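Local coordinates for protein galactan 1,3-beta-galactosidase (Phanerochaete chrysosporium, PDB 7BYS) that acts as an exo-beta-1,3-galactanase of glycoside hydrolase family 43, probably releasing galactose units from the beta-1,3-linked galactan chains of arabinogalactan, at residues A209-S217 with A227-T238; S251-R259 with R269-S278. All coordinates share one frame; numbering follows the deposited sequence. Where two conformers were deposited one is given.

Contact 1 (A209-S217 with A227-T238)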
# COMPACT_ATOMS: atom_id res chain seq x y z
N ALA A 209 -0.48 12.23 -5.00
CA ALA A 209 0.15 11.52 -6.10
C ALA A 209 1.28 10.65 -5.55
O ALA A 209 1.97 11.05 -4.62
CB ALA A 209 0.72 12.50 -7.11
N PRO A 210 1.49 9.46 -6.12
CA PRO A 210 2.61 8.62 -5.67
C PRO A 210 3.92 9.23 -6.12
O PRO A 210 3.99 10.00 -7.08
CB PRO A 210 2.36 7.29 -6.40
CG PRO A 210 1.69 7.73 -7.67
CD PRO A 210 0.77 8.86 -7.26
N ASN A 211 4.99 8.89 -5.39
CA ASN A 211 6.33 9.31 -5.78
C ASN A 211 7.31 8.17 -5.46
O ASN A 211 6.92 7.20 -4.79
CB ASN A 211 6.72 10.63 -5.11
CG ASN A 211 6.72 10.55 -3.59
OD1 ASN A 211 7.56 9.89 -2.99
ND2 ASN A 211 5.75 11.22 -2.97
N PRO A 212 8.56 8.23 -5.95
CA PRO A 212 9.51 7.16 -5.64
C PRO A 212 9.86 7.14 -4.16
O PRO A 212 10.49 8.07 -3.64
CB PRO A 212 10.74 7.52 -6.50
CG PRO A 212 10.18 8.37 -7.60
CD PRO A 212 9.10 9.17 -6.95
N ASN A 213 9.45 6.08 -3.47
CA ASN A 213 9.74 5.94 -2.04
C ASN A 213 11.19 5.50 -1.84
O ASN A 213 11.81 4.89 -2.72
CB ASN A 213 8.77 4.95 -1.39
CG ASN A 213 7.39 5.55 -1.11
OD1 ASN A 213 6.69 5.08 -0.21
ND2 ASN A 213 6.97 6.54 -1.88
N LYS A 214 11.73 5.83 -0.67
CA LYS A 214 13.16 5.73 -0.41
C LYS A 214 13.43 4.92 0.86
O LYS A 214 12.59 4.84 1.76
CB LYS A 214 13.81 7.11 -0.21
CG LYS A 214 13.49 8.12 -1.29
CD LYS A 214 14.17 7.78 -2.61
CE LYS A 214 13.89 8.85 -3.65
NZ LYS A 214 14.50 8.49 -4.97
N TRP A 215 14.63 4.35 0.92
CA TRP A 215 15.13 3.68 2.12
C TRP A 215 16.40 4.37 2.62
O TRP A 215 17.17 4.94 1.83
CB TRP A 215 15.37 2.17 1.90
CG TRP A 215 16.54 1.81 1.05
CD1 TRP A 215 16.56 1.63 -0.31
CD2 TRP A 215 17.87 1.56 1.51
NE1 TRP A 215 17.83 1.29 -0.72
CE2 TRP A 215 18.66 1.24 0.38
CE3 TRP A 215 18.49 1.58 2.76
CZ2 TRP A 215 20.02 0.94 0.47
CZ3 TRP A 215 19.83 1.28 2.85
CH2 TRP A 215 20.58 0.97 1.71
N PHE A 216 16.61 4.28 3.94
CA PHE A 216 17.76 4.81 4.66
C PHE A 216 18.10 3.78 5.73
O PHE A 216 17.20 3.12 6.24
CB PHE A 216 17.42 6.12 5.40
CG PHE A 216 16.61 7.11 4.60
CD1 PHE A 216 15.26 6.90 4.36
CD2 PHE A 216 17.19 8.29 4.15
CE1 PHE A 216 14.51 7.83 3.64
CE2 PHE A 216 16.43 9.23 3.44
CZ PHE A 216 15.10 9.00 3.19
N SER A 217 19.37 3.65 6.10
CA SER A 217 19.71 2.74 7.19
C SER A 217 20.65 3.42 8.17
O SER A 217 21.37 4.37 7.83
CB SER A 217 20.36 1.43 6.71
OG SER A 217 21.54 1.69 5.99
N ALA A 227 22.20 8.16 2.99
CA ALA A 227 21.45 8.99 2.06
C ALA A 227 20.39 8.16 1.35
O ALA A 227 20.57 6.98 1.06
CB ALA A 227 22.41 9.57 1.02
N GLN A 228 19.27 8.82 1.04
CA GLN A 228 18.13 8.15 0.42
C GLN A 228 18.54 7.35 -0.82
O GLN A 228 19.35 7.79 -1.64
CB GLN A 228 17.07 9.17 0.03
CG GLN A 228 17.57 10.25 -0.93
CD GLN A 228 16.49 11.26 -1.29
OE1 GLN A 228 15.41 11.28 -0.72
NE2 GLN A 228 16.80 12.13 -2.24
N GLN A 229 17.94 6.17 -0.96
CA GLN A 229 18.02 5.38 -2.19
C GLN A 229 16.64 4.82 -2.50
O GLN A 229 15.80 4.63 -1.61
CB GLN A 229 19.04 4.24 -2.06
CG GLN A 229 20.48 4.68 -1.73
CD GLN A 229 21.18 5.45 -2.85
OE1 GLN A 229 20.69 5.56 -3.98
NE2 GLN A 229 22.36 5.98 -2.54
N ASP A 230 16.40 4.53 -3.77
CA ASP A 230 15.11 4.03 -4.22
C ASP A 230 14.87 2.59 -3.77
O ASP A 230 15.78 1.76 -3.76
CB ASP A 230 15.04 4.09 -5.75
CG ASP A 230 14.77 5.48 -6.26
OD1 ASP A 230 13.72 6.07 -5.91
OD2 ASP A 230 15.62 6.00 -7.01
N ILE A 231 13.60 2.29 -3.42
CA ILE A 231 13.19 0.91 -3.19
C ILE A 231 12.57 0.26 -4.43
O ILE A 231 12.34 -0.96 -4.42
CB ILE A 231 12.22 0.75 -1.99
CG1 ILE A 231 10.90 1.50 -2.21
CG2 ILE A 231 12.91 1.17 -0.69
CD1 ILE A 231 9.85 1.22 -1.10
N ALA A 232 12.31 1.03 -5.49
CA ALA A 232 11.63 0.54 -6.68
C ALA A 232 12.09 1.39 -7.86
O ALA A 232 12.68 2.46 -7.66
CB ALA A 232 10.10 0.61 -6.51
N PRO A 233 11.84 0.94 -9.09
CA PRO A 233 12.21 1.78 -10.25
C PRO A 233 11.52 3.13 -10.17
O PRO A 233 10.31 3.22 -9.98
CB PRO A 233 11.70 0.96 -11.45
CG PRO A 233 11.62 -0.44 -10.94
CD PRO A 233 11.21 -0.33 -9.51
N SER A 234 12.31 4.21 -10.29
CA SER A 234 11.77 5.53 -9.99
C SER A 234 10.59 5.89 -10.87
O SER A 234 9.63 6.51 -10.40
CB SER A 234 12.87 6.61 -10.05
OG SER A 234 13.66 6.48 -11.20
N ALA A 235 10.62 5.51 -12.15
CA ALA A 235 9.54 5.91 -13.05
C ALA A 235 8.19 5.35 -12.61
O ALA A 235 7.15 5.94 -12.91
CB ALA A 235 9.86 5.50 -14.49
N THR A 236 8.19 4.23 -11.89
CA THR A 236 6.93 3.61 -11.50
C THR A 236 6.28 4.27 -10.29
O THR A 236 5.15 3.91 -9.95
CB THR A 236 7.08 2.11 -11.18
OG1 THR A 236 7.78 1.94 -9.95
CG2 THR A 236 7.79 1.36 -12.30
N ARG A 237 6.98 5.19 -9.61
CA ARG A 237 6.44 5.86 -8.43
C ARG A 237 6.01 4.82 -7.38
O ARG A 237 4.86 4.79 -6.93
CB ARG A 237 5.30 6.81 -8.80
CG ARG A 237 5.66 7.73 -9.96
CD ARG A 237 4.50 8.61 -10.39
NE ARG A 237 3.39 7.81 -10.90
CZ ARG A 237 2.16 8.26 -11.10
NH1 ARG A 237 1.85 9.53 -10.84
NH2 ARG A 237 1.22 7.43 -11.54
N THR A 238 6.98 3.98 -7.01
CA THR A 238 6.76 2.87 -6.08
C THR A 238 5.66 1.94 -6.58
O THR A 238 4.81 1.48 -5.81
CB THR A 238 6.51 3.34 -4.64
OG1 THR A 238 7.31 4.50 -4.37
CG2 THR A 238 6.94 2.26 -3.65
O HOH W 1 11.62 4.22 -5.36
O HOH W 2 20.07 4.49 1.86

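Contact 2 (S251-R259 with R269-S278)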
# COMPACT_ATOMS: atom_id res chain seq x y z
N SER A 251 14.46 -12.99 7.12
CA SER A 251 15.58 -12.12 6.80
C SER A 251 15.20 -11.00 5.85
O SER A 251 16.08 -10.25 5.41
CB SER A 251 16.75 -12.92 6.23
OG SER A 251 16.34 -13.69 5.12
N ASN A 252 13.92 -10.86 5.53
CA ASN A 252 13.44 -9.79 4.67
C ASN A 252 12.31 -9.03 5.36
O ASN A 252 12.29 -8.91 6.59
CB ASN A 252 13.03 -10.36 3.31
CG ASN A 252 14.18 -11.11 2.63
OD1 ASN A 252 15.16 -10.51 2.20
ND2 ASN A 252 14.05 -12.44 2.55
N ALA A 253 11.39 -8.48 4.58
CA ALA A 253 10.28 -7.72 5.13
C ALA A 253 9.18 -7.69 4.08
O ALA A 253 9.36 -8.16 2.95
CB ALA A 253 10.73 -6.29 5.48
N ILE A 254 8.03 -7.14 4.46
CA ILE A 254 6.94 -6.88 3.54
C ILE A 254 6.73 -5.38 3.47
O ILE A 254 6.51 -4.73 4.51
CB ILE A 254 5.64 -7.56 3.98
CG1 ILE A 254 5.86 -9.07 4.09
CG2 ILE A 254 4.52 -7.23 2.98
CD1 ILE A 254 4.69 -9.80 4.66
N TYR A 255 6.79 -4.83 2.26
CA TYR A 255 6.36 -3.47 2.01
C TYR A 255 4.84 -3.45 1.92
O TYR A 255 4.26 -4.13 1.06
CB TYR A 255 6.96 -2.99 0.69
CG TYR A 255 6.35 -1.70 0.20
CD1 TYR A 255 6.81 -0.49 0.69
CD2 TYR A 255 5.32 -1.69 -0.73
CE1 TYR A 255 6.27 0.71 0.27
CE2 TYR A 255 4.75 -0.49 -1.16
CZ TYR A 255 5.23 0.70 -0.65
OH TYR A 255 4.69 1.90 -1.06
N MET A 256 4.19 -2.70 2.81
CA MET A 256 2.74 -2.53 2.75
C MET A 256 2.48 -1.07 2.44
O MET A 256 2.81 -0.19 3.23
CB MET A 256 2.06 -2.91 4.06
CG MET A 256 2.30 -4.34 4.45
SD MET A 256 1.67 -4.63 6.12
CE MET A 256 1.76 -6.43 6.20
N GLY A 257 1.92 -0.82 1.25
CA GLY A 257 1.61 0.52 0.81
C GLY A 257 0.14 0.68 0.47
O GLY A 257 -0.62 -0.29 0.37
N ASP A 258 -0.25 1.94 0.27
CA ASP A 258 -1.59 2.32 -0.18
C ASP A 258 -1.50 2.87 -1.59
O ASP A 258 -0.57 3.62 -1.91
CB ASP A 258 -2.16 3.44 0.70
CG ASP A 258 -2.43 3.00 2.12
OD1 ASP A 258 -3.35 2.19 2.32
OD2 ASP A 258 -1.72 3.47 3.03
N ARG A 259 -2.47 2.52 -2.44
CA ARG A 259 -2.67 3.21 -3.71
C ARG A 259 -3.88 4.12 -3.50
O ARG A 259 -5.02 3.67 -3.55
CB ARG A 259 -2.90 2.24 -4.87
CG ARG A 259 -3.23 2.96 -6.18
CD ARG A 259 -3.24 2.00 -7.36
NE ARG A 259 -1.92 1.43 -7.53
CZ ARG A 259 -1.66 0.24 -8.06
NH1 ARG A 259 -2.64 -0.56 -8.48
NH2 ARG A 259 -0.40 -0.17 -8.13
N ARG A 269 -6.39 1.02 -2.95
CA ARG A 269 -5.97 -0.38 -2.94
C ARG A 269 -4.77 -0.58 -2.03
O ARG A 269 -4.15 0.37 -1.56
CB ARG A 269 -5.66 -0.88 -4.37
CG ARG A 269 -6.87 -0.88 -5.34
CD ARG A 269 -8.10 -1.57 -4.75
NE ARG A 269 -9.19 -1.66 -5.73
CZ ARG A 269 -10.47 -1.75 -5.42
NH1 ARG A 269 -10.85 -1.76 -4.15
NH2 ARG A 269 -11.38 -1.82 -6.39
N TYR A 270 -4.48 -1.85 -1.75
CA TYR A 270 -3.38 -2.24 -0.88
C TYR A 270 -2.31 -2.86 -1.76
O TYR A 270 -2.56 -3.85 -2.46
CB TYR A 270 -3.90 -3.24 0.16
CG TYR A 270 -5.08 -2.66 0.91
CD1 TYR A 270 -4.92 -1.59 1.79
CD2 TYR A 270 -6.37 -3.16 0.71
CE1 TYR A 270 -6.00 -1.04 2.45
CE2 TYR A 270 -7.46 -2.61 1.37
CZ TYR A 270 -7.27 -1.56 2.24
OH TYR A 270 -8.36 -1.00 2.89
N ILE A 271 -1.13 -2.24 -1.75
CA ILE A 271 -0.01 -2.64 -2.57
C ILE A 271 1.01 -3.24 -1.61
O ILE A 271 1.72 -2.52 -0.90
CB ILE A 271 0.56 -1.44 -3.34
CG1 ILE A 271 -0.54 -0.67 -4.12
CG2 ILE A 271 1.67 -1.89 -4.28
CD1 ILE A 271 -1.42 -1.52 -5.02
N TRP A 272 1.03 -4.57 -1.54
CA TRP A 272 1.95 -5.30 -0.67
C TRP A 272 2.89 -6.12 -1.52
O TRP A 272 2.44 -6.90 -2.37
CB TRP A 272 1.21 -6.26 0.25
CG TRP A 272 0.36 -5.67 1.33
CD1 TRP A 272 -0.06 -4.38 1.47
CD2 TRP A 272 -0.20 -6.40 2.42
NE1 TRP A 272 -0.86 -4.26 2.59
CE2 TRP A 272 -0.94 -5.49 3.19
CE3 TRP A 272 -0.13 -7.73 2.83
CZ2 TRP A 272 -1.61 -5.88 4.35
CZ3 TRP A 272 -0.78 -8.11 3.97
CH2 TRP A 272 -1.53 -7.20 4.71
N TYR A 273 4.19 -5.96 -1.30
CA TYR A 273 5.21 -6.70 -2.03
C TYR A 273 6.30 -7.15 -1.06
O TYR A 273 6.54 -6.50 -0.04
CB TYR A 273 5.88 -5.81 -3.08
CG TYR A 273 5.02 -5.44 -4.26
CD1 TYR A 273 4.42 -6.41 -5.04
CD2 TYR A 273 4.83 -4.10 -4.60
CE1 TYR A 273 3.64 -6.06 -6.15
CE2 TYR A 273 4.06 -3.74 -5.70
CZ TYR A 273 3.46 -4.72 -6.46
OH TYR A 273 2.69 -4.33 -7.55
N PRO A 274 6.99 -8.25 -1.37
CA PRO A 274 8.19 -8.58 -0.61
C PRO A 274 9.20 -7.44 -0.72
O PRO A 274 9.36 -6.82 -1.76
CB PRO A 274 8.71 -9.85 -1.30
CG PRO A 274 7.52 -10.41 -2.07
CD PRO A 274 6.76 -9.17 -2.50
N LEU A 275 9.88 -7.18 0.38
CA LEU A 275 10.98 -6.23 0.42
C LEU A 275 12.21 -7.09 0.67
O LEU A 275 12.42 -7.58 1.78
CB LEU A 275 10.77 -5.22 1.55
CG LEU A 275 11.53 -3.90 1.52
CD1 LEU A 275 11.29 -3.13 0.22
CD2 LEU A 275 11.11 -3.04 2.72
N ASP A 276 12.98 -7.32 -0.39
CA ASP A 276 14.07 -8.27 -0.35
C ASP A 276 15.38 -7.57 0.01
O ASP A 276 15.74 -6.56 -0.60
CB ASP A 276 14.20 -8.99 -1.69
CG ASP A 276 15.03 -10.25 -1.58
OD1 ASP A 276 16.24 -10.11 -1.34
OD2 ASP A 276 14.47 -11.36 -1.71
N PHE A 277 16.06 -8.10 1.02
CA PHE A 277 17.30 -7.54 1.54
C PHE A 277 18.54 -8.31 1.08
O PHE A 277 19.64 -7.99 1.53
CB PHE A 277 17.29 -7.55 3.07
CG PHE A 277 16.48 -6.45 3.70
CD1 PHE A 277 15.10 -6.50 3.70
CD2 PHE A 277 17.12 -5.37 4.31
CE1 PHE A 277 14.35 -5.49 4.29
CE2 PHE A 277 16.37 -4.36 4.90
CZ PHE A 277 14.99 -4.42 4.90
N SER A 278 18.38 -9.31 0.22
CA SER A 278 19.49 -10.20 -0.12
C SER A 278 20.70 -9.47 -0.68
O SER A 278 21.81 -10.01 -0.62
CB SER A 278 19.03 -11.26 -1.12
OG SER A 278 18.58 -10.65 -2.31
O HOH W 3 -1.31 -1.50 2.93
O HOH W 4 -5.24 2.06 0.46
O HOH W 5 1.51 -2.02 -8.39

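Contact 1 (A209-S217 with A227-T238)
Trp215 and Gln229 form the hydrogen-bonded antiparallel pair of a short, partly buried beta hairpin at the edge of a sheet, and the segments that flank it, 209-213 and 231-238, pack on each other as well. Trp215 N donates to Gln229 O at 2.8 Å, Gln229 N donates back to Trp215 O, and the bond from Ile231 N to Asn213 O carries the ladder past Lys214 and Asp230. There the lysine chain, bent at chi2 (-70°), runs alongside the shorter acid, and NZ forms a salt bridge with Asp230 OD1 at 2.7 Å, coming from above the carboxylate plane. At the edge of the Trp215 indole, CD1 meets Ile231 CG2 at 3.7 Å. Gln229 crosses obliquely, its CB 3.5 Å from Trp215 NE1. Catalytic domains of family 43 are five-bladed beta-propellers, and this hairpin supplies the outer part of one blade, strand 214-218 pairing with 197-204 on its other side. In the flanking segments, Thr238 OG1 donates to Asn211 O at 2.8 Å. Pro210, whose compact ring offers a CH2 surface, sets CG 3.5 Å above the centre of the Arg237 guanidinium, whose charge is paired with Asp385. Asn213 reaches inward instead: its OD1 accepts from Asn243 N, and its side chain lies about 5 Å from that of Gln242, a residue seen to bind galactose in another structure of this protein.

Contact 2 (S251-R259 with R269-S278)
The two central strands of a four-stranded propeller blade meet here as a regular antiparallel hairpin, 252-259 with 269-276, their axes 146° apart in direction. Pairs of N-H...O=C bonds join Ala253 to Leu275, Tyr255 to Tyr273, Gly257 to Ile271 and Arg259 to Arg269. Pro274 falls at a non-hydrogen-bonded pair opposite Ile254, where this ladder needs no N-H from it.

On the face carrying Met256 and Trp272, the slender, extended methionine chain lies across the indole. Its CG sits almost straight above the five-membered ring of Trp272, 3.6 Å from the centroid, a CH-pi contact. Met256 SD stands 4.2 Å from the centroid of the six-membered ring in a Met-aromatic contact. The indole's polar edge is satisfied too, NE1 of Trp272 donating to a water at 2.8 Å that in turn donates to Gly257 O.

The face with Tyr255 and Arg259 mixes apolar and polar groups. Ile271 CD1 rests 3.5 Å above the centre of the Arg259 guanidinium. A bend at chi3 (-62°) turns that flat group over the isoleucine, and the buried arginine donates to the carbonyls of Tyr240 and Trp239. Gly257, having no side chain, accommodates the hydroxyl of Tyr255, which is hydrogen-bonded to Ser241. Where 252-259 begins and 269-276 ends, Asn252 OD1 accepts a nearly straight bond from Phe277 N at 2.8 Å.

Strand 242-249 pairs with 252-259 on the side away from 269-276, and 283-284 pairs with 269-276 on its other side; Trp9 stacks edge-to-face on Trp272, and strand 290-293 packs against Ile254 and Pro274.

How the contacts relate
Contact 1 and contact 2 are hairpins of two different propeller sheets, about 13 Å apart between centres, and contact 1 closes before contact 2 opens along the chain. Contact 2 joins inner strands and is buried, with a long ladder. Contact 1 lies at a sheet edge, pairs over a shorter length, and relies more on loop packing and on a salt bridge near the surface. Each lays an apolar side chain over a guanidinium, and contact 2 adds a methionine lying over an indole. The two touch at Tyr255: its OH packs 3.5 Å from Thr238 CG2, and its CE1 lies 3.9 Å from Ile231 CD1. Both come near Gln242, a galactose-binding residue.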